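Local coordinates for motility-associated killing factor MakB (Vibrio cholerae serotype O1, PDB 6W1W), which is probably one component of a three-part cytotoxin and structurally resembles alpha-pore-forming toxins, at residues K190-G202 against L212-A225. Residues are numbered along the deposited sequence; the frame is centred on the assembly and turned at random.
Sequences KAYIQSMVTISYG and LSFAGALFTVGYSA. With EDO (1,2-ethanediol), chain C.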
loop_
_atom_site.group_PDB
_atom_site.type_symbol
_atom_site.label_atom_id
_atom_site.label_comp_id
_atom_site.label_asym_id
_atom_site.label_seq_id
_atom_site.Cartn_x
_atom_site.Cartn_y
_atom_site.Cartn_z
ATOM N N LYS A 190 -15.126 -7.016 10.251
ATOM C CA LYS A 190 -15.168 -7.578 8.906
ATOM C C LYS A 190 -13.761 -7.905 8.424
ATOM O O LYS A 190 -12.852 -7.076 8.517
ATOM C CB LYS A 190 -15.846 -6.601 7.946
ATOM C CG LYS A 190 -17.325 -6.870 7.720
ATOM C CD LYS A 190 -18.136 -6.811 9.012
ATOM C CE LYS A 190 -19.601 -7.152 8.757
ATOM N NZ LYS A 190 -20.408 -7.116 10.009
ATOM N N ALA A 191 -13.582 -9.120 7.915
ATOM C CA ALA A 191 -12.277 -9.616 7.497
ATOM C C ALA A 191 -12.123 -9.469 5.989
ATOM O O ALA A 191 -13.032 -9.819 5.230
ATOM C CB ALA A 191 -12.093 -11.078 7.904
ATOM N N TYR A 192 -10.971 -8.961 5.566
ATOM C CA TYR A 192 -10.651 -8.801 4.157
ATOM C C TYR A 192 -9.939 -10.043 3.622
ATOM O O TYR A 192 -9.385 -10.849 4.373
ATOM C CB TYR A 192 -9.796 -7.545 3.944
ATOM C CG TYR A 192 -10.597 -6.259 4.005
ATOM C CD1 TYR A 192 -10.725 -5.437 2.891
ATOM C CD2 TYR A 192 -11.248 -5.881 5.170
ATOM C CE1 TYR A 192 -11.472 -4.266 2.944
ATOM C CE2 TYR A 192 -11.994 -4.717 5.232
ATOM C CZ TYR A 192 -12.104 -3.913 4.121
ATOM O OH TYR A 192 -12.852 -2.760 4.200
ATOM N N ILE A 193 -9.975 -10.196 2.301
ATOM C CA ILE A 193 -9.360 -11.323 1.615
ATOM C C ILE A 193 -8.437 -10.782 0.537
ATOM O O ILE A 193 -8.867 -10.005 -0.322
ATOM C CB ILE A 193 -10.410 -12.270 1.002
ATOM C CG1 ILE A 193 -11.163 -13.011 2.107
ATOM C CG2 ILE A 193 -9.753 -13.248 0.035
ATOM C CD1 ILE A 193 -12.156 -14.028 1.595
ATOM N N GLN A 194 -7.176 -11.197 0.581
ATOM C CA GLN A 194 -6.156 -10.758 -0.362
ATOM C C GLN A 194 -5.817 -11.915 -1.292
ATOM O O GLN A 194 -5.324 -12.956 -0.840
ATOM C CB GLN A 194 -4.914 -10.263 0.384
ATOM C CG GLN A 194 -3.721 -9.938 -0.502
ATOM C CD GLN A 194 -2.601 -9.263 0.266
ATOM O OE1 GLN A 194 -2.843 -8.602 1.277
ATOM N NE2 GLN A 194 -1.368 -9.430 -0.204
ATOM N N SER A 195 -6.090 -11.739 -2.583
ATOM C CA SER A 195 -5.817 -12.749 -3.595
ATOM C C SER A 195 -4.974 -12.138 -4.703
ATOM O O SER A 195 -5.195 -10.988 -5.098
ATOM C CB SER A 195 -7.116 -13.317 -4.183
ATOM O OG SER A 195 -8.146 -13.400 -3.207
ATOM N N MET A 196 -4.016 -12.910 -5.212
ATOM C CA MET A 196 -3.092 -12.425 -6.230
ATOM C C MET A 196 -3.679 -12.669 -7.616
ATOM O O MET A 196 -3.967 -13.814 -7.982
ATOM C CB MET A 196 -1.726 -13.101 -6.092
ATOM C CG MET A 196 -0.970 -12.740 -4.817
ATOM S SD MET A 196 -0.826 -10.958 -4.532
ATOM C CE MET A 196 0.085 -10.438 -5.984
ATOM N N VAL A 197 -3.843 -11.599 -8.385
ATOM C CA VAL A 197 -4.414 -11.676 -9.724
ATOM C C VAL A 197 -3.272 -11.496 -10.717
ATOM O O VAL A 197 -2.798 -10.379 -10.948
ATOM C CB VAL A 197 -5.515 -10.633 -9.932
ATOM C CG1 VAL A 197 -6.104 -10.761 -11.323
ATOM C CG2 VAL A 197 -6.577 -10.783 -8.874
ATOM N N THR A 198 -2.831 -12.601 -11.306
ATOM C CA THR A 198 -1.869 -12.563 -12.396
ATOM C C THR A 198 -2.597 -12.289 -13.708
ATOM O O THR A 198 -3.527 -13.017 -14.070
ATOM C CB THR A 198 -1.114 -13.885 -12.478
ATOM O OG1 THR A 198 -0.585 -14.217 -11.190
ATOM C CG2 THR A 198 0.014 -13.786 -13.493
ATOM N N ILE A 199 -2.184 -11.241 -14.412
ATOM C CA ILE A 199 -2.617 -10.976 -15.782
ATOM C C ILE A 199 -1.436 -11.277 -16.694
ATOM O O ILE A 199 -0.359 -10.689 -16.537
ATOM C CB ILE A 199 -3.088 -9.526 -15.968
ATOM C CG1 ILE A 199 -4.078 -9.128 -14.878
ATOM C CG2 ILE A 199 -3.703 -9.339 -17.345
ATOM C CD1 ILE A 199 -4.489 -7.671 -14.956
ATOM N N SER A 200 -1.636 -12.177 -17.654
ATOM C CA SER A 200 -0.546 -12.657 -18.497
ATOM C C SER A 200 -0.813 -12.262 -19.943
ATOM O O SER A 200 -1.709 -12.815 -20.590
ATOM C CB SER A 200 -0.373 -14.172 -18.368
ATOM O OG SER A 200 -1.014 -14.860 -19.425
ATOM N N TYR A 201 -0.028 -11.320 -20.444
ATOM C CA TYR A 201 -0.146 -10.845 -21.811
ATOM C C TYR A 201 0.755 -11.672 -22.721
ATOM O O TYR A 201 1.601 -12.449 -22.266
ATOM C CB TYR A 201 0.214 -9.360 -21.896
ATOM C CG TYR A 201 -0.567 -8.497 -20.928
ATOM C CD1 TYR A 201 -0.140 -8.324 -19.612
ATOM C CD2 TYR A 201 -1.732 -7.862 -21.322
ATOM C CE1 TYR A 201 -0.858 -7.541 -18.716
ATOM C CE2 TYR A 201 -2.456 -7.082 -20.439
ATOM C CZ TYR A 201 -2.019 -6.921 -19.138
ATOM O OH TYR A 201 -2.751 -6.140 -18.267
ATOM N N GLY A 202 0.560 -11.492 -24.025
ATOM C CA GLY A 202 1.322 -12.207 -25.033
ATOM C C GLY A 202 1.221 -11.494 -26.363
ATOM O O GLY A 202 0.416 -10.580 -26.545
ATOM N N LEU A 212 4.722 -11.176 -21.408
ATOM C CA LEU A 212 4.774 -10.457 -20.143
ATOM C C LEU A 212 3.690 -10.994 -19.219
ATOM O O LEU A 212 2.641 -11.457 -19.678
ATOM C CB LEU A 212 4.576 -8.953 -20.360
ATOM C CG LEU A 212 4.866 -7.935 -19.254
ATOM C CD1 LEU A 212 5.199 -6.601 -19.894
ATOM C CD2 LEU A 212 3.700 -7.767 -18.281
ATOM N N SER A 213 3.945 -10.919 -17.911
ATOM C CA SER A 213 2.972 -11.388 -16.929
ATOM C C SER A 213 3.305 -10.759 -15.584
ATOM O O SER A 213 4.275 -11.166 -14.940
ATOM C CB SER A 213 2.981 -12.914 -16.837
ATOM O OG SER A 213 3.680 -13.359 -15.687
ATOM N N PHE A 214 2.508 -9.783 -15.158
ATOM C CA PHE A 214 2.671 -9.177 -13.845
ATOM C C PHE A 214 1.414 -9.408 -13.016
ATOM O O PHE A 214 0.321 -9.615 -13.550
ATOM C CB PHE A 214 2.992 -7.676 -13.948
ATOM C CG PHE A 214 1.786 -6.794 -14.119
ATOM C CD1 PHE A 214 0.998 -6.883 -15.249
ATOM C CD2 PHE A 214 1.463 -5.847 -13.162
ATOM C CE1 PHE A 214 -0.104 -6.065 -15.411
ATOM C CE2 PHE A 214 0.362 -5.024 -13.320
ATOM C CZ PHE A 214 -0.420 -5.135 -14.446
ATOM N N ALA A 215 1.585 -9.374 -11.696
ATOM C CA ALA A 215 0.545 -9.760 -10.756
ATOM C C ALA A 215 0.269 -8.631 -9.773
ATOM O O ALA A 215 1.019 -7.658 -9.675
ATOM C CB ALA A 215 0.931 -11.034 -9.998
ATOM N N GLY A 216 -0.820 -8.782 -9.029
ATOM C CA GLY A 216 -1.233 -7.771 -8.076
ATOM C C GLY A 216 -2.358 -8.286 -7.210
ATOM O O GLY A 216 -3.055 -9.243 -7.567
ATOM N N ALA A 217 -2.528 -7.635 -6.062
ATOM C CA ALA A 217 -3.493 -8.076 -5.065
ATOM C C ALA A 217 -4.859 -7.458 -5.315
ATOM O O ALA A 217 -4.972 -6.294 -5.713
ATOM C CB ALA A 217 -3.022 -7.722 -3.656
ATOM N N LEU A 218 -5.897 -8.256 -5.075
ATOM C CA LEU A 218 -7.283 -7.818 -5.126
ATOM C C LEU A 218 -7.905 -8.058 -3.756
ATOM O O LEU A 218 -7.734 -9.135 -3.175
ATOM C CB LEU A 218 -8.048 -8.573 -6.220
ATOM C CG LEU A 218 -9.519 -8.223 -6.460
ATOM C CD1 LEU A 218 -9.663 -6.844 -7.081
ATOM C CD2 LEU A 218 -10.178 -9.285 -7.331
ATOM N N PHE A 219 -8.601 -7.054 -3.231
ATOM C CA PHE A 219 -9.202 -7.137 -1.904
ATOM C C PHE A 219 -10.709 -7.380 -2.026
ATOM O O PHE A 219 -11.436 -6.551 -2.586
ATOM C CB PHE A 219 -8.919 -5.865 -1.101
ATOM C CG PHE A 219 -7.490 -5.733 -0.656
ATOM C CD1 PHE A 219 -6.901 -4.482 -0.541
ATOM C CD2 PHE A 219 -6.734 -6.854 -0.344
ATOM C CE1 PHE A 219 -5.581 -4.353 -0.132
ATOM C CE2 PHE A 219 -5.412 -6.732 0.066
ATOM C CZ PHE A 219 -4.837 -5.482 0.172
ATOM N N THR A 220 -11.174 -8.509 -1.492
ATOM C CA THR A 220 -12.589 -8.854 -1.487
ATOM C C THR A 220 -13.073 -9.020 -0.051
ATOM O O THR A 220 -12.317 -9.443 0.827
ATOM C CB THR A 220 -12.859 -10.142 -2.285
ATOM O OG1 THR A 220 -12.133 -11.233 -1.704
ATOM C CG2 THR A 220 -12.434 -9.970 -3.736
ATOM N N VAL A 221 -14.346 -8.689 0.183
ATOM C CA VAL A 221 -14.866 -8.653 1.549
ATOM C C VAL A 221 -15.332 -10.032 2.002
ATOM O O VAL A 221 -14.998 -10.475 3.105
ATOM C CB VAL A 221 -15.990 -7.607 1.669
ATOM C CG1 VAL A 221 -15.403 -6.239 1.957
ATOM C CG2 VAL A 221 -16.833 -7.581 0.400
ATOM N N GLY A 222 -16.114 -10.727 1.177
ATOM C CA GLY A 222 -16.679 -11.995 1.595
ATOM C C GLY A 222 -16.665 -13.079 0.535
ATOM O O GLY A 222 -16.582 -14.268 0.857
ATOM N N TYR A 223 -16.758 -12.690 -0.731
ATOM C CA TYR A 223 -16.714 -13.648 -1.820
ATOM C C TYR A 223 -15.269 -13.883 -2.258
ATOM O O TYR A 223 -14.331 -13.257 -1.761
ATOM C CB TYR A 223 -17.579 -13.173 -2.984
ATOM C CG TYR A 223 -17.524 -11.688 -3.259
ATOM C CD1 TYR A 223 -18.369 -10.805 -2.596
ATOM C CD2 TYR A 223 -16.652 -11.173 -4.204
ATOM C CE1 TYR A 223 -18.332 -9.450 -2.858
ATOM C CE2 TYR A 223 -16.610 -9.822 -4.474
ATOM C CZ TYR A 223 -17.448 -8.964 -3.798
ATOM O OH TYR A 223 -17.400 -7.614 -4.068
ATOM N N SER A 224 -15.085 -14.805 -3.198
ATOM C CA SER A 224 -13.762 -15.113 -3.717
ATOM C C SER A 224 -13.397 -14.153 -4.843
ATOM O O SER A 224 -14.262 -13.551 -5.485
ATOM C CB SER A 224 -13.694 -16.557 -4.224
ATOM O OG SER A 224 -14.230 -16.676 -5.529
ATOM N N ALA A 225 -12.090 -14.014 -5.077
ATOM C CA ALA A 225 -11.629 -13.136 -6.144
ATOM C C ALA A 225 -11.999 -13.683 -7.516
ATOM O O ALA A 225 -12.333 -12.907 -8.419
ATOM C CB ALA A 225 -10.122 -12.927 -6.037
HETATM C C1 EDO C . -5.374 -5.434 -9.980
HETATM O O1 EDO C . -5.866 -5.162 -8.660
HETATM C C2 EDO C . -4.593 -6.746 -9.977
HETATM O O2 EDO C . -3.862 -6.891 -11.201
#
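Ile193 to Tyr201 pairs antiparallel with Leu212 to Thr220 as a beta hairpin whose short strand axes approach to 4.4 Å at 150°. In the half near Thr220, Ile193, Ser195, Leu218 and Thr220 exchange four backbone hydrogen bonds, none of them weak, among them Leu218 N to Ser195 O at 2.8 Å. Toward the turn, Val197 N and Ile199 N still donate to Gly216 O and Phe214 O, but the return bonds from Gly216 N and Phe214 N are weak, as is Tyr201 N to Leu212 O. On the face bearing Gln194, Met196 and Phe219, the glutamine, with CG anti to its backbone N (chi1 173°) and an extended chain, runs beside the phenyl ring. Its OE1 reaches the ring edge 3.4 Å from Phe219 CE2, with amide and ring planes 63° apart. Met196 SD lies 4.0 Å from Ala217 CB, and a further bend at chi3 brings CE to 3.5 Å from Gly216 C. On the opposite face Val197 CG2 packs on Leu218 CB (3.8 Å), and near the turn Tyr201 CE1 meets Phe214 CE1 edge to edge at 3.7 Å. Strand 338-346 pairs along the other edge of 193-203. Backbone bonds thus carry the hairpin between faces of mixed apolar and polar side chains, with weaker pairing around Ala215, whose N and O bond instead to Ser35 and Thr32 of helix 9-35.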